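Long-range contacts in beta-galacturonidase (Eisenbergiella tayi, PDB 6NCW), which hydrolyses beta-linked galacturonides as a glycoside hydrolase of family 2, a family to which beta-glucuronidases also belong: residues I256-L264 and G456-T464; S381-S391 and K414-P422. All coordinates share one frame; numbering follows the deposited sequence.

Contact 1: residues I256-L264 and G456-T464; sequences IRTEGKDIL and GTGKPFLIT
Ile263 turns CG1 to the side of its backbone N, anti to the carbonyl carbon (chi1 -55°), and the nearly straight second torsion (chi2 174°) carries CD1 onward, so that one branch can meet both Pro460 and Leu462. The setting is the TIM barrel domain: a beta hairpin, strands 256-259 and 262-265, packs against the start of the barrel strand 461-466 and covers part of the barrel's N-terminal end. Ile263 CG1 lies 3.6 Å from Pro460 CB, and Ile263 CD1 reaches Leu462 CD1 at 4.1 Å, the two aliphatic chains meeting at about a right angle. Thr258, on the partner strand of the hairpin, sets its methyl CG2 3.8 Å from Pro460 CG. The proline ring therefore meets both strands of the hairpin, and Ser505 of the neighbouring barrel strand adds to the packing round Ile263 and Leu462.

The hairpin closes in a type II' turn from Glu259 to Asp262, with Gly260 at a positive phi of 63°. Gly260 O faces the other segment, 3.1 Å from Pro460 CD; Gly458 O is also close to Gly260 O, at 3.2 Å, but both are acceptors and no hydrogen bond forms between them. Lys261 runs out in an extended chain past Gly458, its CG 3.6 Å from Gly458 O. The segments thus meet by apolar packing round Pro460 and Ile263, without a direct hydrogen bond. The polar link is instead a single water, which donates to Lys261 O at 2.8 Å and accepts from Phe461 N at 2.9 Å.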
# COMPACT_ATOMS: atom_id res chain seq x y z
N ILE A 256 28.47 -21.40 30.12
CA ILE A 256 27.88 -21.96 28.92
C ILE A 256 28.74 -23.15 28.52
O ILE A 256 29.95 -23.02 28.33
CB ILE A 256 27.78 -20.93 27.78
CG1 ILE A 256 27.14 -21.57 26.56
CG2 ILE A 256 29.14 -20.36 27.40
CD1 ILE A 256 25.68 -21.80 26.74
N ARG A 257 28.12 -24.33 28.44
CA ARG A 257 28.83 -25.51 27.99
C ARG A 257 27.82 -26.45 27.34
O ARG A 257 26.61 -26.33 27.55
CB ARG A 257 29.58 -26.21 29.14
CG ARG A 257 28.74 -26.53 30.35
CD ARG A 257 29.53 -27.23 31.47
NE ARG A 257 28.62 -27.61 32.55
CZ ARG A 257 28.10 -28.83 32.70
NH1 ARG A 257 28.43 -29.81 31.86
NH2 ARG A 257 27.26 -29.07 33.70
N THR A 258 28.33 -27.38 26.54
CA THR A 258 27.51 -28.45 25.99
C THR A 258 27.82 -29.75 26.72
O THR A 258 28.95 -29.99 27.15
CB THR A 258 27.74 -28.64 24.49
OG1 THR A 258 29.11 -29.01 24.25
CG2 THR A 258 27.44 -27.36 23.74
N GLU A 259 26.79 -30.58 26.84
CA GLU A 259 26.91 -31.89 27.45
C GLU A 259 25.94 -32.79 26.70
O GLU A 259 24.72 -32.60 26.81
CB GLU A 259 26.60 -31.83 28.94
CG GLU A 259 26.69 -33.14 29.67
CD GLU A 259 26.51 -32.95 31.17
OE1 GLU A 259 27.50 -32.57 31.85
OE2 GLU A 259 25.38 -33.17 31.66
N GLY A 260 26.46 -33.74 25.94
CA GLY A 260 25.57 -34.56 25.12
C GLY A 260 24.87 -33.71 24.08
O GLY A 260 25.49 -32.90 23.38
N LYS A 261 23.55 -33.87 23.99
CA LYS A 261 22.71 -33.08 23.09
C LYS A 261 22.18 -31.80 23.75
O LYS A 261 21.24 -31.20 23.22
CB LYS A 261 21.53 -33.93 22.57
CG LYS A 261 21.92 -35.19 21.79
CD LYS A 261 20.70 -36.01 21.34
CE LYS A 261 21.10 -37.12 20.34
NZ LYS A 261 19.96 -38.01 19.90
N ASP A 262 22.74 -31.39 24.88
CA ASP A 262 22.20 -30.26 25.65
C ASP A 262 23.15 -29.07 25.59
O ASP A 262 24.36 -29.22 25.78
CB ASP A 262 21.97 -30.64 27.11
CG ASP A 262 20.99 -31.81 27.27
OD1 ASP A 262 19.97 -31.86 26.55
OD2 ASP A 262 21.26 -32.67 28.14
N ILE A 263 22.59 -27.89 25.34
CA ILE A 263 23.30 -26.63 25.58
C ILE A 263 22.92 -26.18 26.99
O ILE A 263 21.74 -25.93 27.27
CB ILE A 263 22.92 -25.57 24.54
CG1 ILE A 263 23.16 -26.08 23.12
CG2 ILE A 263 23.73 -24.30 24.76
CD1 ILE A 263 22.65 -25.10 22.04
N LEU A 264 23.90 -26.09 27.88
CA LEU A 264 23.65 -25.84 29.29
C LEU A 264 24.07 -24.43 29.64
O LEU A 264 25.23 -24.05 29.43
CB LEU A 264 24.39 -26.85 30.16
CG LEU A 264 24.12 -28.34 30.04
CD1 LEU A 264 25.07 -29.08 30.98
CD2 LEU A 264 22.67 -28.67 30.37
N GLY A 456 28.65 -35.15 13.28
CA GLY A 456 27.95 -34.29 14.20
C GLY A 456 27.04 -35.03 15.14
O GLY A 456 26.31 -34.38 15.90
N THR A 457 27.06 -36.37 15.11
CA THR A 457 26.09 -37.16 15.86
C THR A 457 26.24 -36.96 17.36
O THR A 457 27.35 -36.80 17.88
CB THR A 457 26.25 -38.65 15.51
OG1 THR A 457 25.33 -39.42 16.29
CG2 THR A 457 27.69 -39.14 15.80
N GLY A 458 25.11 -36.95 18.06
CA GLY A 458 25.13 -36.82 19.51
C GLY A 458 25.43 -35.43 20.05
O GLY A 458 25.48 -35.27 21.27
N LYS A 459 25.61 -34.43 19.18
CA LYS A 459 25.85 -33.06 19.62
C LYS A 459 24.55 -32.27 19.69
O LYS A 459 23.52 -32.69 19.15
CB LYS A 459 26.82 -32.37 18.66
CG LYS A 459 28.26 -32.88 18.70
CD LYS A 459 28.98 -32.39 17.45
CE LYS A 459 30.42 -32.77 17.47
NZ LYS A 459 31.19 -32.16 16.37
N PRO A 460 24.54 -31.13 20.38
CA PRO A 460 23.35 -30.26 20.33
C PRO A 460 23.10 -29.79 18.90
O PRO A 460 24.02 -29.65 18.10
CB PRO A 460 23.73 -29.09 21.24
CG PRO A 460 24.80 -29.63 22.13
CD PRO A 460 25.56 -30.60 21.29
N PHE A 461 21.83 -29.54 18.59
CA PHE A 461 21.38 -29.23 17.24
C PHE A 461 20.46 -28.02 17.29
O PHE A 461 19.51 -28.00 18.08
CB PHE A 461 20.67 -30.46 16.63
CG PHE A 461 20.00 -30.22 15.27
CD1 PHE A 461 20.76 -30.07 14.12
CD2 PHE A 461 18.62 -30.21 15.16
CE1 PHE A 461 20.15 -29.87 12.88
CE2 PHE A 461 18.00 -30.02 13.93
CZ PHE A 461 18.77 -29.85 12.79
N LEU A 462 20.75 -27.02 16.45
CA LEU A 462 19.93 -25.82 16.31
C LEU A 462 19.50 -25.65 14.86
O LEU A 462 20.26 -25.98 13.95
CB LEU A 462 20.71 -24.56 16.76
CG LEU A 462 20.95 -24.32 18.24
CD1 LEU A 462 21.93 -23.19 18.44
CD2 LEU A 462 19.62 -24.04 18.95
N ILE A 463 18.27 -25.17 14.66
CA ILE A 463 17.84 -24.61 13.37
C ILE A 463 18.19 -23.12 13.40
O ILE A 463 17.55 -22.33 14.10
CB ILE A 463 16.34 -24.81 13.13
CG1 ILE A 463 15.98 -26.30 13.04
CG2 ILE A 463 15.91 -24.06 11.85
CD1 ILE A 463 16.80 -27.05 12.01
N THR A 464 19.22 -22.74 12.65
CA THR A 464 19.70 -21.36 12.71
C THR A 464 18.99 -20.45 11.72
O THR A 464 19.16 -19.22 11.82
CB THR A 464 21.22 -21.31 12.48
OG1 THR A 464 21.61 -22.30 11.52
CG2 THR A 464 21.93 -21.55 13.80
O HOH W 1 20.18 -30.02 20.90

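Contact 2: residues S381-S391 and K414-P422; sequences SDTEYGRECYS and KTDICLGYP
Tyr421 and Arg387 meet at about a right angle, with the arginine at the rim of the phenol: Arg387 CG lies near the plane of the Tyr421 ring, while Arg387 NH1 donates to Tyr421 OH at 2.8 Å in a bent bond (143° at the hydrogen). Guanidinium and ring planes are turned 42° apart. Bends at chi2 and chi3 fold the arginine back on its own helix, where NE and NH2 grip the two carboxylate oxygens of Glu384 side-on; with the phenol oxygen also near the guanidinium plane, the group's rotation is well fixed. Ser391 covers one face of the same ring, its CB 4.2 Å from the centroid in an off-centre CH-pi contact.

Deeper in, Cys418 SG approaches the Tyr390 ring obliquely, 4.3 Å from its centroid, and rests 3.6 Å from Arg387 CA. Ser381 OG donates to Asp416 OD1 (2.6 Å) from well above the carboxylate plane, and Ser410 OG is a second partner of that oxygen. Asp416 OD2 accepts from Cys418 N, closing an Asx turn, and Ile417 N bonds to Ser381 O at 3.0 Å. In the TIM barrel, helix 384-400 makes the beta-alpha-beta crossover from strand 370-374 to 406-410, and its start packs on the loop leading to strand 425-428.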
# COMPACT_ATOMS: atom_id res chain seq x y z
N SER A 381 31.16 -25.80 3.05
CA SER A 381 31.53 -26.84 4.00
C SER A 381 31.40 -28.26 3.45
O SER A 381 31.68 -29.22 4.18
CB SER A 381 30.68 -26.72 5.27
OG SER A 381 29.32 -26.85 4.95
N ASP A 382 30.97 -28.40 2.20
CA ASP A 382 30.91 -29.69 1.51
C ASP A 382 32.14 -29.96 0.65
O ASP A 382 32.16 -30.95 -0.08
CB ASP A 382 29.66 -29.75 0.64
CG ASP A 382 29.64 -28.65 -0.42
OD1 ASP A 382 30.29 -27.60 -0.24
OD2 ASP A 382 28.96 -28.85 -1.45
N THR A 383 33.16 -29.10 0.70
CA THR A 383 34.34 -29.24 -0.15
C THR A 383 35.59 -29.39 0.71
O THR A 383 35.64 -28.93 1.85
CB THR A 383 34.51 -28.02 -1.06
OG1 THR A 383 34.77 -26.86 -0.25
CG2 THR A 383 33.26 -27.81 -1.93
N GLU A 384 36.61 -30.02 0.14
CA GLU A 384 37.86 -30.19 0.86
C GLU A 384 38.51 -28.84 1.18
O GLU A 384 38.98 -28.62 2.31
CB GLU A 384 38.82 -31.08 0.06
CG GLU A 384 40.30 -30.92 0.47
CD GLU A 384 40.55 -31.23 1.95
OE1 GLU A 384 39.79 -32.05 2.51
OE2 GLU A 384 41.50 -30.64 2.54
N TYR A 385 38.56 -27.93 0.20
CA TYR A 385 39.19 -26.63 0.47
C TYR A 385 38.36 -25.84 1.48
O TYR A 385 38.92 -25.17 2.37
CB TYR A 385 39.41 -25.82 -0.81
CG TYR A 385 39.87 -24.42 -0.48
CD1 TYR A 385 41.11 -24.20 0.12
CD2 TYR A 385 39.04 -23.31 -0.69
CE1 TYR A 385 41.53 -22.91 0.47
CE2 TYR A 385 39.44 -22.03 -0.35
CZ TYR A 385 40.70 -21.83 0.23
OH TYR A 385 41.11 -20.56 0.57
N GLY A 386 37.03 -25.93 1.38
CA GLY A 386 36.18 -25.35 2.41
C GLY A 386 36.50 -25.89 3.78
O GLY A 386 36.67 -25.13 4.74
N ARG A 387 36.63 -27.22 3.90
CA ARG A 387 36.91 -27.84 5.19
C ARG A 387 38.21 -27.31 5.80
O ARG A 387 38.29 -27.11 7.02
CB ARG A 387 36.98 -29.37 5.03
CG ARG A 387 37.23 -30.16 6.31
CD ARG A 387 38.10 -31.40 6.03
NE ARG A 387 39.37 -31.06 5.37
CZ ARG A 387 40.43 -30.52 5.99
NH1 ARG A 387 40.37 -30.23 7.28
NH2 ARG A 387 41.53 -30.24 5.30
N GLU A 388 39.24 -27.09 4.97
CA GLU A 388 40.49 -26.55 5.48
C GLU A 388 40.28 -25.18 6.13
O GLU A 388 40.82 -24.90 7.20
CB GLU A 388 41.53 -26.46 4.35
CG GLU A 388 42.82 -25.69 4.70
CD GLU A 388 43.72 -25.47 3.47
OE1 GLU A 388 44.19 -26.47 2.89
OE2 GLU A 388 43.93 -24.30 3.08
N CYS A 389 39.45 -24.34 5.51
CA CYS A 389 39.13 -23.03 6.08
C CYS A 389 38.33 -23.17 7.37
O CYS A 389 38.61 -22.49 8.36
CB CYS A 389 38.35 -22.19 5.07
SG CYS A 389 39.24 -21.82 3.54
N TYR A 390 37.27 -24.00 7.37
CA TYR A 390 36.51 -24.19 8.60
C TYR A 390 37.44 -24.61 9.73
O TYR A 390 37.36 -24.09 10.84
CB TYR A 390 35.38 -25.21 8.41
CG TYR A 390 34.12 -24.66 7.78
CD1 TYR A 390 33.01 -24.31 8.56
CD2 TYR A 390 34.03 -24.48 6.40
CE1 TYR A 390 31.84 -23.81 7.97
CE2 TYR A 390 32.88 -23.99 5.80
CZ TYR A 390 31.78 -23.65 6.58
OH TYR A 390 30.66 -23.16 5.96
N SER A 391 38.35 -25.55 9.45
CA SER A 391 39.23 -26.05 10.50
C SER A 391 40.12 -24.93 11.02
O SER A 391 40.24 -24.75 12.24
CB SER A 391 40.08 -27.22 9.97
OG SER A 391 40.76 -27.87 11.04
N LYS A 414 22.96 -32.75 4.07
CA LYS A 414 23.44 -34.13 4.03
C LYS A 414 24.72 -34.30 3.23
O LYS A 414 25.05 -35.41 2.82
CB LYS A 414 22.35 -35.08 3.52
CG LYS A 414 21.13 -35.14 4.45
CD LYS A 414 19.89 -35.72 3.80
CE LYS A 414 20.20 -36.70 2.69
NZ LYS A 414 18.91 -37.16 2.12
N THR A 415 25.48 -33.21 3.04
CA THR A 415 26.74 -33.23 2.32
C THR A 415 27.83 -32.47 3.06
O THR A 415 28.96 -32.39 2.56
CB THR A 415 26.57 -32.64 0.91
OG1 THR A 415 26.25 -31.25 1.02
CG2 THR A 415 25.45 -33.35 0.15
N ASP A 416 27.52 -31.88 4.21
CA ASP A 416 28.50 -31.17 5.02
C ASP A 416 29.56 -32.14 5.53
O ASP A 416 29.23 -33.17 6.12
CB ASP A 416 27.80 -30.48 6.19
CG ASP A 416 28.62 -29.34 6.81
OD1 ASP A 416 28.11 -28.20 6.83
OD2 ASP A 416 29.75 -29.58 7.29
N ILE A 417 30.84 -31.83 5.32
CA ILE A 417 31.93 -32.66 5.83
C ILE A 417 32.65 -32.00 7.01
O ILE A 417 33.77 -32.40 7.36
CB ILE A 417 32.93 -33.06 4.73
CG1 ILE A 417 33.70 -31.84 4.22
CG2 ILE A 417 32.22 -33.74 3.56
CD1 ILE A 417 34.74 -32.17 3.15
N CYS A 418 32.04 -30.98 7.62
CA CYS A 418 32.70 -30.20 8.67
C CYS A 418 32.00 -30.33 10.02
O CYS A 418 32.36 -29.61 10.96
CB CYS A 418 32.78 -28.72 8.29
SG CYS A 418 33.71 -28.42 6.77
N LEU A 419 31.03 -31.22 10.14
CA LEU A 419 30.25 -31.26 11.38
C LEU A 419 31.01 -31.92 12.52
O LEU A 419 30.54 -31.86 13.67
CB LEU A 419 28.92 -31.97 11.13
CG LEU A 419 27.99 -31.32 10.11
CD1 LEU A 419 26.71 -32.13 9.99
CD2 LEU A 419 27.68 -29.84 10.47
N GLY A 420 32.16 -32.55 12.26
CA GLY A 420 32.96 -33.04 13.37
C GLY A 420 33.62 -31.95 14.18
O GLY A 420 33.97 -32.18 15.34
N TYR A 421 33.76 -30.75 13.62
CA TYR A 421 34.54 -29.70 14.27
C TYR A 421 33.80 -28.91 15.34
O TYR A 421 34.38 -28.66 16.40
CB TYR A 421 35.09 -28.72 13.23
CG TYR A 421 36.11 -29.29 12.26
CD1 TYR A 421 35.83 -29.36 10.91
CD2 TYR A 421 37.37 -29.71 12.70
CE1 TYR A 421 36.75 -29.85 10.01
CE2 TYR A 421 38.31 -30.21 11.80
CZ TYR A 421 37.99 -30.28 10.45
OH TYR A 421 38.90 -30.77 9.55
N PRO A 422 32.56 -28.47 15.14
CA PRO A 422 31.92 -27.61 16.14
C PRO A 422 31.34 -28.38 17.32
O PRO A 422 31.06 -29.58 17.26
CB PRO A 422 30.79 -26.93 15.35
CG PRO A 422 30.43 -27.93 14.31
CD PRO A 422 31.75 -28.53 13.90

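Both contacts belong to the TIM barrel domain, and their centres are 18 Å apart. Along the chain the order is 256-264, 381-391, 414-422 and 456-464, so contact 2 falls wholly between the two halves of contact 1. Contact 1 sets a hairpin against barrel strand 461-466; contact 2 joins helix 384-400 to the loop leading into strand 425-428, the parallel neighbour of 461-466 in the barrel sheet. Lys459 ties them together, its NZ probably hydrogen-bonded to Pro422 O (2.7 Å) and Leu419 O (2.8 Å). One lysine thus links the lead-ins of two adjacent strands, while the galacturonate-binding Glu465 lies farther along the second of them.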